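Local coordinates for protein L-talarate/galactarate dehydratase (Salmonella typhimurium, PDB 2PP0) that dehydrates L-talarate and galactarate to 5-keto-4-deoxy-D-glucarate with the help of magnesium, and also epimerises L-talarate to galactarate, at residues I111-K114 and L115-G119. Sequence-based numbering, arbitrary orientation.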
loop_
_atom_site.group_PDB
_atom_site.type_symbol
_atom_site.label_atom_id
_atom_site.label_comp_id
_atom_site.label_asym_id
_atom_site.label_seq_id
_atom_site.Cartn_x
_atom_site.Cartn_y
_atom_site.Cartn_z
ATOM N N ILE B 111 3.966 -4.934 -13.884
ATOM C CA ILE B 111 4.578 -6.175 -14.356
ATOM C C ILE B 111 3.715 -7.371 -13.948
ATOM O O ILE B 111 3.515 -8.305 -14.725
ATOM C CB ILE B 111 5.997 -6.350 -13.765
ATOM C CG1 ILE B 111 6.944 -5.315 -14.377
ATOM C CG2 ILE B 111 6.517 -7.744 -14.044
ATOM C CD1 ILE B 111 8.312 -5.271 -13.710
ATOM N N TYR B 112 3.218 -7.340 -12.716
ATOM C CA TYR B 112 2.365 -8.407 -12.207
ATOM C C TYR B 112 1.196 -8.591 -13.179
ATOM O O TYR B 112 0.909 -9.700 -13.619
ATOM C CB TYR B 112 1.828 -8.031 -10.824
ATOM C CG TYR B 112 1.517 -9.213 -9.947
ATOM C CD1 TYR B 112 2.290 -9.484 -8.821
ATOM C CD2 TYR B 112 0.460 -10.073 -10.248
ATOM C CE1 TYR B 112 2.020 -10.577 -8.012
ATOM C CE2 TYR B 112 0.184 -11.173 -9.449
ATOM C CZ TYR B 112 0.964 -11.422 -8.336
ATOM O OH TYR B 112 0.705 -12.520 -7.552
ATOM N N THR B 113 0.529 -7.490 -13.512
ATOM C CA THR B 113 -0.604 -7.516 -14.434
ATOM C C THR B 113 -0.222 -8.092 -15.800
ATOM O O THR B 113 -0.995 -8.845 -16.402
ATOM C CB THR B 113 -1.190 -6.099 -14.601
ATOM O OG1 THR B 113 -1.763 -5.685 -13.354
ATOM C CG2 THR B 113 -2.269 -6.075 -15.678
ATOM N N LYS B 114 0.965 -7.748 -16.292
ATOM C CA LYS B 114 1.425 -8.265 -17.579
ATOM C C LYS B 114 1.625 -9.772 -17.492
ATOM O O LYS B 114 1.342 -10.497 -18.444
ATOM C CB LYS B 114 2.748 -7.613 -17.992
ATOM C CG LYS B 114 3.335 -8.189 -19.273
ATOM C CD LYS B 114 4.658 -7.527 -19.637
ATOM C CE LYS B 114 5.190 -8.042 -20.975
ATOM N NZ LYS B 114 6.516 -7.434 -21.294
ATOM N N LEU B 115 2.124 -10.238 -16.351
ATOM C CA LEU B 115 2.356 -11.660 -16.147
ATOM C C LEU B 115 1.031 -12.417 -16.041
ATOM O O LEU B 115 0.936 -13.570 -16.459
ATOM C CB LEU B 115 3.189 -11.889 -14.885
ATOM C CG LEU B 115 4.619 -11.336 -14.936
ATOM C CD1 LEU B 115 5.323 -11.615 -13.621
ATOM C CD2 LEU B 115 5.370 -11.980 -16.101
ATOM N N LEU B 116 0.021 -11.767 -15.474
ATOM C CA LEU B 116 -1.301 -12.378 -15.350
ATOM C C LEU B 116 -1.921 -12.512 -16.737
ATOM O O LEU B 116 -2.525 -13.541 -17.052
ATOM C CB LEU B 116 -2.213 -11.532 -14.449
ATOM C CG LEU B 116 -1.921 -11.612 -12.946
ATOM C CD1 LEU B 116 -2.810 -10.636 -12.182
ATOM C CD2 LEU B 116 -2.156 -13.031 -12.458
ATOM N N TRP B 117 -1.775 -11.479 -17.565
ATOM C CA TRP B 117 -2.323 -11.531 -18.917
ATOM C C TRP B 117 -1.594 -12.561 -19.757
ATOM O O TRP B 117 -2.197 -13.195 -20.621
ATOM C CB TRP B 117 -2.238 -10.171 -19.616
ATOM C CG TRP B 117 -3.331 -9.230 -19.225
ATOM C CD1 TRP B 117 -3.198 -8.054 -18.543
ATOM C CD2 TRP B 117 -4.735 -9.399 -19.464
ATOM N NE1 TRP B 117 -4.432 -7.480 -18.338
ATOM C CE2 TRP B 117 -5.393 -8.286 -18.892
ATOM C CE3 TRP B 117 -5.501 -10.384 -20.104
ATOM C CZ2 TRP B 117 -6.787 -8.130 -18.941
ATOM C CZ3 TRP B 117 -6.886 -10.231 -20.153
ATOM C CH2 TRP B 117 -7.514 -9.111 -19.572
ATOM N N ALA B 118 -0.295 -12.716 -19.511
ATOM C CA ALA B 118 0.513 -13.678 -20.256
ATOM C C ALA B 118 0.045 -15.095 -19.959
ATOM O O ALA B 118 0.259 -16.007 -20.751
ATOM C CB ALA B 118 1.994 -13.526 -19.892
ATOM N N GLY B 119 -0.580 -15.274 -18.800
ATOM C CA GLY B 119 -1.090 -16.579 -18.431
ATOM C C GLY B 119 -2.542 -16.447 -18.018
ATOM O O GLY B 119 -2.984 -17.078 -17.064
#
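Ile111 and Leu115 meet one turn apart on the buried side of helix 108-118. They lie side by side and point the same way, with Ile111 CG2 4.1 Å from Leu115 CD1. Next to this pair, Tyr112 offers one edge of its ring to Leu116. Leu116 CD1 sits near the ring plane, 3.8 Å from Tyr112 CD2. Tyr112 CG lies roughly opposite the backbone N (chi1 -152°), beside the carbonyl carbon, and the ring edge reaches Leu116. The Tyr112 hydroxyl is hydrogen-bonded to Gly306 O, and its side chain, like that of Ile111 on Leu139, packs on helix 127-146, where it touches Val129, Ile132 and Asp136.

The backbone here is the last turns of an alpha helix in the N-terminal domain of the enolase-superfamily fold. Four successive i to i+4 hydrogen bonds hold it. The first runs from Leu115 N to Ile111 O (2.9 Å) and the last from Ala118 N to Lys114 O (3.0 Å). Gly119 N, in the loop, makes weak hydrogen bonds to Leu115 O and Leu116 O.

Thr113 and Trp117 form the more open side. Thr113 CG2 lies 3.6 Å from Trp117 CD1, alongside the five-membered part of the indole. Trp117 is exposed. Its ring also approaches Thr113 O obliquely, with Trp117 CD1 3.2 Å from that oxygen. Thr113 OG1 is hydrogen-bonded to Asp109 O, while Lys114 runs out fully extended from the helix, its NZ in a salt bridge with Glu103 and hydrogen-bonded to Asn99 O.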